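Local structure of putative 3-hydroxybutyryl-CoA dehydratase (Rhodopseudomonas palustris, 3HIN) at residues I12-L18 against G43-L48; P25-L31 against I59-H65. The protein is a putative enoyl-CoA hydratase of the crotonase family, and probably acts as a lyase that adds or removes water on acyl-CoA thioesters. One frame throughout, in Å; residues are numbered along the deposited sequence.

Interaction 1: I12-L18 against G43-L48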
ATOM      1  N   ILE A  12     -29.902   0.716  -5.166  1.00 46.75           N
ATOM      2  CA  ILE A  12     -30.921  -0.282  -4.947  1.00 42.69           C
ATOM      3  C   ILE A  12     -30.644  -1.541  -5.807  1.00 40.10           C
ATOM      4  O   ILE A  12     -30.330  -1.411  -6.981  1.00 38.89           O
ATOM      5  CB  ILE A  12     -32.356   0.318  -5.187  1.00 41.52           C
ATOM      6  CG1 ILE A  12     -32.615   1.489  -4.214  1.00 41.25           C
ATOM      7  CG2 ILE A  12     -33.425  -0.777  -5.080  1.00 39.29           C
ATOM      8  CD1 ILE A  12     -32.424   1.164  -2.623  1.00 40.83           C
ATOM      9  N   ALA A  13     -30.806  -2.743  -5.247  1.00 37.75           N
ATOM     10  CA  ALA A  13     -30.581  -3.953  -6.039  1.00 34.64           C
ATOM     11  C   ALA A  13     -31.556  -3.975  -7.209  1.00 33.66           C
ATOM     12  O   ALA A  13     -32.714  -3.554  -7.046  1.00 31.54           O
ATOM     13  CB  ALA A  13     -30.769  -5.168  -5.194  1.00 34.92           C
ATOM     14  N   ASP A  14     -31.093  -4.484  -8.364  1.00 32.14           N
ATOM     15  CA  ASP A  14     -32.002  -4.948  -9.444  1.00 31.46           C
ATOM     16  C   ASP A  14     -31.966  -6.482  -9.586  1.00 31.48           C
ATOM     17  O   ASP A  14     -31.251  -7.038 -10.425  1.00 31.05           O
ATOM     18  CB  ASP A  14     -31.663  -4.329 -10.804  1.00 30.90           C
ATOM     19  CG  ASP A  14     -32.604  -4.812 -11.942  1.00 31.03           C
ATOM     20  OD1 ASP A  14     -32.410  -4.382 -13.086  1.00 31.55           O
ATOM     21  OD2 ASP A  14     -33.518  -5.646 -11.731  1.00 32.83           O
ATOM     22  N   PRO A  15     -32.731  -7.158  -8.773  1.00 31.06           N
ATOM     23  CA  PRO A  15     -32.721  -8.601  -8.770  1.00 31.69           C
ATOM     24  C   PRO A  15     -33.123  -9.244 -10.133  1.00 31.32           C
ATOM     25  O   PRO A  15     -32.922 -10.443 -10.322  1.00 31.72           O
ATOM     26  CB  PRO A  15     -33.774  -8.957  -7.690  1.00 31.45           C
ATOM     27  CG  PRO A  15     -34.657  -7.726  -7.609  1.00 32.30           C
ATOM     28  CD  PRO A  15     -33.691  -6.593  -7.820  1.00 31.81           C
ATOM     29  N   SER A  16     -33.687  -8.479 -11.064  1.00 30.83           N
ATOM     30  CA  SER A  16     -34.089  -9.073 -12.321  1.00 30.73           C
ATOM     31  C   SER A  16     -32.851  -9.321 -13.147  1.00 30.53           C
ATOM     32  O   SER A  16     -32.935  -9.995 -14.162  1.00 28.87           O
ATOM     33  CB  SER A  16     -35.019  -8.167 -13.114  1.00 31.45           C
ATOM     34  OG  SER A  16     -34.257  -7.101 -13.731  1.00 32.50           O
ATOM     35  N   THR A  17     -31.702  -8.757 -12.741  1.00 30.60           N
ATOM     36  CA  THR A  17     -30.443  -8.960 -13.491  1.00 30.24           C
ATOM     37  C   THR A  17     -29.752 -10.254 -13.058  1.00 30.44           C
ATOM     38  O   THR A  17     -28.648 -10.486 -13.446  1.00 29.35           O
ATOM     39  CB  THR A  17     -29.403  -7.809 -13.258  1.00 31.19           C
ATOM     40  OG1 THR A  17     -29.100  -7.736 -11.861  1.00 30.90           O
ATOM     41  CG2 THR A  17     -29.946  -6.486 -13.724  1.00 30.51           C
ATOM     42  N   LEU A  18     -30.386 -11.091 -12.242  1.00 30.63           N
ATOM     43  CA  LEU A  18     -29.689 -12.278 -11.667  1.00 32.21           C
ATOM     44  C   LEU A  18     -30.713 -13.380 -11.732  1.00 33.08           C
ATOM     45  O   LEU A  18     -31.875 -13.079 -11.660  1.00 32.80           O
ATOM     46  CB  LEU A  18     -29.296 -12.071 -10.183  1.00 30.68           C
ATOM     47  CG  LEU A  18     -28.150 -11.087  -9.906  1.00 34.47           C
ATOM     48  CD1 LEU A  18     -27.863 -11.062  -8.414  1.00 36.34           C
ATOM     49  CD2 LEU A  18     -26.861 -11.373 -10.722  1.00 33.08           C
ATOM     50  N   GLY A  43     -26.912  -1.952 -10.203  1.00 31.55           N
ATOM     51  CA  GLY A  43     -28.010  -2.689  -9.611  1.00 31.95           C
ATOM     52  C   GLY A  43     -27.718  -4.196  -9.645  1.00 32.06           C
ATOM     53  O   GLY A  43     -28.183  -4.980  -8.807  1.00 31.04           O
ATOM     54  N   LEU A  44     -26.931  -4.625 -10.616  1.00 31.84           N
ATOM     55  CA  LEU A  44     -26.647  -6.043 -10.658  1.00 31.14           C
ATOM     56  C   LEU A  44     -25.722  -6.329  -9.479  1.00 30.81           C
ATOM     57  O   LEU A  44     -25.982  -7.224  -8.707  1.00 30.65           O
ATOM     58  CB  LEU A  44     -26.105  -6.524 -11.997  1.00 30.02           C
ATOM     59  CG  LEU A  44     -25.528  -7.958 -12.034  1.00 29.52           C
ATOM     60  CD1 LEU A  44     -25.442  -8.404 -13.444  1.00 29.46           C
ATOM     61  CD2 LEU A  44     -24.128  -8.080 -11.396  1.00 30.19           C
ATOM     62  N   MET A  45     -24.717  -5.479  -9.335  1.00 31.09           N
ATOM     63  CA  MET A  45     -23.760  -5.554  -8.251  1.00 31.66           C
ATOM     64  C   MET A  45     -24.428  -5.485  -6.906  1.00 31.22           C
ATOM     65  O   MET A  45     -24.074  -6.257  -6.004  1.00 32.89           O
ATOM     66  CB  MET A  45     -22.660  -4.493  -8.454  1.00 30.67           C
ATOM     67  CG  MET A  45     -21.745  -4.856  -9.658  1.00 29.61           C
ATOM     68  SD  MET A  45     -20.622  -6.256  -9.265  1.00 23.04           S
ATOM     69  CE  MET A  45     -19.556  -5.246  -8.250  1.00 27.11           C
ATOM     70  N   ALA A  46     -25.403  -4.587  -6.749  1.00 31.71           N
ATOM     71  CA  ALA A  46     -26.153  -4.509  -5.481  1.00 31.17           C
ATOM     72  C   ALA A  46     -26.977  -5.771  -5.217  1.00 31.43           C
ATOM     73  O   ALA A  46     -27.004  -6.292  -4.086  1.00 31.36           O
ATOM     74  CB  ALA A  46     -27.013  -3.277  -5.432  1.00 31.56           C
ATOM     75  N   ALA A  47     -27.632  -6.280  -6.262  1.00 30.23           N
ATOM     76  CA  ALA A  47     -28.380  -7.544  -6.169  1.00 30.41           C
ATOM     77  C   ALA A  47     -27.438  -8.664  -5.792  1.00 31.42           C
ATOM     78  O   ALA A  47     -27.829  -9.494  -5.018  1.00 31.29           O
ATOM     79  CB  ALA A  47     -29.076  -7.922  -7.493  1.00 27.70           C
ATOM     80  N   LEU A  48     -26.254  -8.699  -6.410  1.00 31.95           N
ATOM     81  CA  LEU A  48     -25.195  -9.659  -6.073  1.00 33.75           C
ATOM     82  C   LEU A  48     -24.769  -9.620  -4.591  1.00 34.04           C
ATOM     83  O   LEU A  48     -24.770 -10.614  -3.915  1.00 35.62           O
ATOM     84  CB  LEU A  48     -23.960  -9.402  -6.955  1.00 33.30           C
ATOM     85  CG  LEU A  48     -22.794 -10.380  -6.828  1.00 30.83           C
ATOM     86  CD1 LEU A  48     -23.329 -11.830  -6.983  1.00 28.75           C
ATOM     87  CD2 LEU A  48     -21.642 -10.115  -7.884  1.00 29.02           C
TER

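Interaction 2: P25-L31 against I59-H65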
ATOM      1  N   PRO A  25     -27.276 -28.255  -1.807  1.00 37.20           N
ATOM      2  CA  PRO A  25     -26.776 -27.234  -0.869  1.00 36.67           C
ATOM      3  C   PRO A  25     -25.956 -26.128  -1.578  1.00 36.52           C
ATOM      4  O   PRO A  25     -25.147 -25.436  -0.940  1.00 35.40           O
ATOM      5  CB  PRO A  25     -25.898 -28.072   0.068  1.00 36.84           C
ATOM      6  CG  PRO A  25     -25.186 -29.007  -0.922  1.00 37.32           C
ATOM      7  CD  PRO A  25     -26.319 -29.371  -1.969  1.00 36.79           C
ATOM      8  N   VAL A  26     -26.137 -26.030  -2.896  1.00 35.97           N
ATOM      9  CA  VAL A  26     -25.454 -25.060  -3.730  1.00 37.13           C
ATOM     10  C   VAL A  26     -26.391 -23.931  -4.184  1.00 36.95           C
ATOM     11  O   VAL A  26     -27.398 -24.155  -4.906  1.00 35.89           O
ATOM     12  CB  VAL A  26     -24.838 -25.716  -4.985  1.00 37.14           C
ATOM     13  CG1 VAL A  26     -23.953 -24.688  -5.766  1.00 40.50           C
ATOM     14  CG2 VAL A  26     -23.995 -26.922  -4.553  1.00 37.86           C
ATOM     15  N   LEU A  27     -26.054 -22.730  -3.746  1.00 36.92           N
ATOM     16  CA  LEU A  27     -26.724 -21.513  -4.198  1.00 36.38           C
ATOM     17  C   LEU A  27     -26.160 -21.150  -5.559  1.00 36.94           C
ATOM     18  O   LEU A  27     -24.962 -20.872  -5.691  1.00 36.57           O
ATOM     19  CB  LEU A  27     -26.480 -20.396  -3.216  1.00 36.19           C
ATOM     20  CG  LEU A  27     -27.179 -19.048  -3.471  1.00 37.85           C
ATOM     21  CD1 LEU A  27     -28.681 -19.159  -3.189  1.00 37.33           C
ATOM     22  CD2 LEU A  27     -26.520 -17.939  -2.689  1.00 37.38           C
ATOM     23  N   THR A  28     -26.992 -21.208  -6.589  1.00 36.55           N
ATOM     24  CA  THR A  28     -26.490 -20.843  -7.877  1.00 36.17           C
ATOM     25  C   THR A  28     -26.932 -19.463  -8.273  1.00 36.63           C
ATOM     26  O   THR A  28     -28.119 -19.129  -8.104  1.00 38.37           O
ATOM     27  CB  THR A  28     -26.855 -21.874  -8.966  1.00 36.49           C
ATOM     28  OG1 THR A  28     -28.250 -21.809  -9.265  1.00 35.60           O
ATOM     29  CG2 THR A  28     -26.403 -23.288  -8.487  1.00 32.44           C
ATOM     30  N   ILE A  29     -26.003 -18.700  -8.850  1.00 34.69           N
ATOM     31  CA  ILE A  29     -26.221 -17.296  -9.132  1.00 34.39           C
ATOM     32  C   ILE A  29     -25.889 -16.958 -10.582  1.00 34.29           C
ATOM     33  O   ILE A  29     -24.719 -16.795 -10.945  1.00 34.50           O
ATOM     34  CB  ILE A  29     -25.338 -16.415  -8.247  1.00 33.67           C
ATOM     35  CG1 ILE A  29     -25.697 -16.567  -6.774  1.00 32.50           C
ATOM     36  CG2 ILE A  29     -25.550 -14.949  -8.648  1.00 34.02           C
ATOM     37  CD1 ILE A  29     -24.739 -15.747  -5.800  1.00 34.97           C
ATOM     38  N   GLY A  30     -26.904 -16.799 -11.414  1.00 32.79           N
ATOM     39  CA  GLY A  30     -26.618 -16.620 -12.829  1.00 33.09           C
ATOM     40  C   GLY A  30     -26.703 -15.193 -13.253  1.00 32.43           C
ATOM     41  O   GLY A  30     -27.705 -14.567 -13.028  1.00 33.47           O
ATOM     42  N   LEU A  31     -25.627 -14.664 -13.825  1.00 34.06           N
ATOM     43  CA  LEU A  31     -25.612 -13.290 -14.310  1.00 32.81           C
ATOM     44  C   LEU A  31     -26.516 -13.273 -15.548  1.00 33.82           C
ATOM     45  O   LEU A  31     -26.327 -14.060 -16.495  1.00 32.77           O
ATOM     46  CB  LEU A  31     -24.197 -12.884 -14.723  1.00 33.51           C
ATOM     47  CG  LEU A  31     -23.212 -12.374 -13.646  1.00 33.87           C
ATOM     48  CD1 LEU A  31     -23.428 -12.874 -12.227  1.00 34.12           C
ATOM     49  CD2 LEU A  31     -21.792 -12.554 -14.107  1.00 33.98           C
ATOM     50  N   ILE A  59     -26.857 -23.650   2.859  1.00 40.50           N
ATOM     51  CA  ILE A  59     -26.034 -23.482   1.670  1.00 37.71           C
ATOM     52  C   ILE A  59     -24.596 -23.768   2.079  1.00 37.82           C
ATOM     53  O   ILE A  59     -24.106 -23.219   3.090  1.00 35.89           O
ATOM     54  CB  ILE A  59     -26.126 -22.041   1.087  1.00 38.23           C
ATOM     55  CG1 ILE A  59     -27.540 -21.728   0.529  1.00 36.92           C
ATOM     56  CG2 ILE A  59     -24.974 -21.720   0.049  1.00 34.48           C
ATOM     57  CD1 ILE A  59     -28.119 -22.738  -0.440  1.00 35.67           C
ATOM     58  N   ARG A  60     -23.942 -24.627   1.287  1.00 36.35           N
ATOM     59  CA  ARG A  60     -22.534 -24.966   1.537  1.00 36.75           C
ATOM     60  C   ARG A  60     -21.576 -24.683   0.385  1.00 35.42           C
ATOM     61  O   ARG A  60     -20.394 -24.940   0.518  1.00 36.43           O
ATOM     62  CB  ARG A  60     -22.363 -26.395   2.111  1.00 36.87           C
ATOM     63  CG  ARG A  60     -23.107 -26.586   3.454  1.00 37.52           C
ATOM     64  CD  ARG A  60     -22.772 -27.921   4.161  1.00 41.40           C
ATOM     65  NE  ARG A  60     -23.266 -29.049   3.379  1.00 41.04           N
ATOM     66  CZ  ARG A  60     -24.538 -29.463   3.313  1.00 42.86           C
ATOM     67  NH1 ARG A  60     -25.517 -28.846   4.011  1.00 40.97           N
ATOM     68  NH2 ARG A  60     -24.835 -30.498   2.520  1.00 36.22           N
ATOM     69  N   ALA A  61     -22.083 -24.110  -0.709  1.00 34.14           N
ATOM     70  CA  ALA A  61     -21.318 -23.612  -1.824  1.00 32.74           C
ATOM     71  C   ALA A  61     -22.160 -22.679  -2.671  1.00 32.82           C
ATOM     72  O   ALA A  61     -23.406 -22.721  -2.634  1.00 31.87           O
ATOM     73  CB  ALA A  61     -20.774 -24.765  -2.680  1.00 32.65           C
ATOM     74  N   VAL A  62     -21.442 -21.833  -3.414  1.00 32.74           N
ATOM     75  CA  VAL A  62     -22.005 -20.868  -4.332  1.00 33.32           C
ATOM     76  C   VAL A  62     -21.346 -21.065  -5.679  1.00 31.98           C
ATOM     77  O   VAL A  62     -20.120 -21.033  -5.759  1.00 33.65           O
ATOM     78  CB  VAL A  62     -21.725 -19.380  -3.923  1.00 32.46           C
ATOM     79  CG1 VAL A  62     -22.453 -18.482  -4.894  1.00 31.18           C
ATOM     80  CG2 VAL A  62     -22.207 -19.088  -2.565  1.00 31.63           C
ATOM     81  N   VAL A  63     -22.151 -21.264  -6.728  1.00 31.69           N
ATOM     82  CA  VAL A  63     -21.660 -21.224  -8.120  1.00 31.23           C
ATOM     83  C   VAL A  63     -22.180 -19.949  -8.775  1.00 32.16           C
ATOM     84  O   VAL A  63     -23.401 -19.730  -8.819  1.00 32.39           O
ATOM     85  CB  VAL A  63     -22.161 -22.438  -8.917  1.00 30.70           C
ATOM     86  CG1 VAL A  63     -21.907 -22.253 -10.417  1.00 29.81           C
ATOM     87  CG2 VAL A  63     -21.417 -23.703  -8.403  1.00 33.98           C
ATOM     88  N   ILE A  64     -21.272 -19.102  -9.268  1.00 32.44           N
ATOM     89  CA  ILE A  64     -21.658 -17.966 -10.063  1.00 32.15           C
ATOM     90  C   ILE A  64     -21.402 -18.244 -11.543  1.00 34.51           C
ATOM     91  O   ILE A  64     -20.338 -18.719 -11.925  1.00 36.65           O
ATOM     92  CB  ILE A  64     -20.870 -16.766  -9.710  1.00 32.83           C
ATOM     93  CG1 ILE A  64     -21.041 -16.433  -8.254  1.00 29.14           C
ATOM     94  CG2 ILE A  64     -21.295 -15.540 -10.633  1.00 29.09           C
ATOM     95  CD1 ILE A  64     -20.070 -15.333  -7.844  1.00 34.53           C
ATOM     96  N   HIS A  65     -22.379 -17.968 -12.373  1.00 32.63           N
ATOM     97  CA  HIS A  65     -22.305 -18.438 -13.749  1.00 32.82           C
ATOM     98  C   HIS A  65     -23.024 -17.468 -14.656  1.00 31.56           C
ATOM     99  O   HIS A  65     -23.687 -16.610 -14.176  1.00 30.70           O
ATOM    100  CB  HIS A  65     -22.911 -19.837 -13.850  1.00 32.25           C
ATOM    101  CG  HIS A  65     -24.372 -19.906 -13.544  1.00 33.05           C
ATOM    102  ND1 HIS A  65     -25.325 -20.206 -14.505  1.00 32.06           N
ATOM    103  CD2 HIS A  65     -25.038 -19.794 -12.376  1.00 32.28           C
ATOM    104  CE1 HIS A  65     -26.523 -20.199 -13.949  1.00 34.41           C
ATOM    105  NE2 HIS A  65     -26.373 -19.973 -12.653  1.00 34.68           N
TER
HETATM  106  O   HOH W   1     -28.714 -19.735 -11.017  1.00 32.91           O

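Interaction 1: I12-L18 against G43-L48
L18 lays both methyl branches against helix 42-51, the helix of a beta-alpha-beta unit in this crotonase fold, where the N-terminal loop turns into strand 18-23. Its CD1 presses on A47 CB at 3.5 Å, a tight carbon pair, while CD2 approaches CG of L44, the two leucine side chains crossing at about a right angle. Earlier in the loop, A13 sets its methyl beside A46 and A47, with CB 3.5 Å from A47 N, so that small residues on both sides bring backbone close to backbone. T17 borders the apolar patch with a hydroxyl: OG1 lies 3.2 Å from L44 CB and donates a hydrogen bond to D14 O (2.7 Å), a carbonyl that also accepts from T17 N. At the polar edge the D14 carboxylate, swung anti to the backbone N (chi1 180°), leads away from the helix, and OD2 accepts from S16 OG and S16 N, the latter closing an Asx turn. With an alanine at D14, S16 OG and S16 N would probably lose their shared acceptor and the Asx turn its closing bond. The one hydrogen bond from loop to helix, D14 N to G43 O (3.0 Å), meets the oxygen from the face opposite A47 N.

Interaction 2: P25-L31 against I59-H65
V26 to G30 run parallel to A61 to H65 within a beta-alpha-beta unit, their axes 19° apart, and the pairing is regular and tightly packed from V26 and A61 to L31 and H65. L27 and I29 donate to A61 O and V63 O and accept from V63 N and H65 N; L31 N to H65 O, 2.8 Å, completes the series. On the face of L27 and I29, I29 CD1 meets V62 CG1 at 3.7 Å, while L31 CD1 touches I64 CG2, their side chains crossing at a slant. On the other, V26 CG1 touches V63 CG2, and the H65 ring folds back over the partner strand: its chi1 of 64° sets CG between backbone N and carbonyl carbon, and G30 CA lies over the ring face, 3.6 Å from its centroid, a CH-pi contact at a residue with no side chain in the way. A water at the ring edge bridges H65 NE2 (2.9 Å) and T28 OG1. The opposite end is looser and more exposed. P25 O takes a straight bond from R60 N (2.7 Å) but a weak one from A61 N, and P25 CB sits over one face of the R60 guanidinium, toward its rim; R60 NE is bonded to A209 O. Strand 18-23 flanks 26-31, strand 109-113 flanks 61-66, and helix 197-208 lies against V26 and A61.

In the fold
Both contacts involve the beta-alpha-beta unit of strand 26-31, helix 42-51 and strand 61-66: interaction 2 pairs its two strands, and interaction 1 sets the preceding loop against its helix. Interaction 2 is the buried one, joining the parallel strands within the sheet through repeated backbone bonds and apolar side chains. Interaction 1 lies farther out, its centre about 17 Å from that of the chain, and fastens the loop with a single bond across and a small patch of methyl groups, while the side-chain hydrogen bonds of D14, S16 and T17 stay within the loop. The two meet where L18 CD2 packs on L31 CD1 and L48 CD1 on I29 CG2, continuing the apolar layer between helix and sheet.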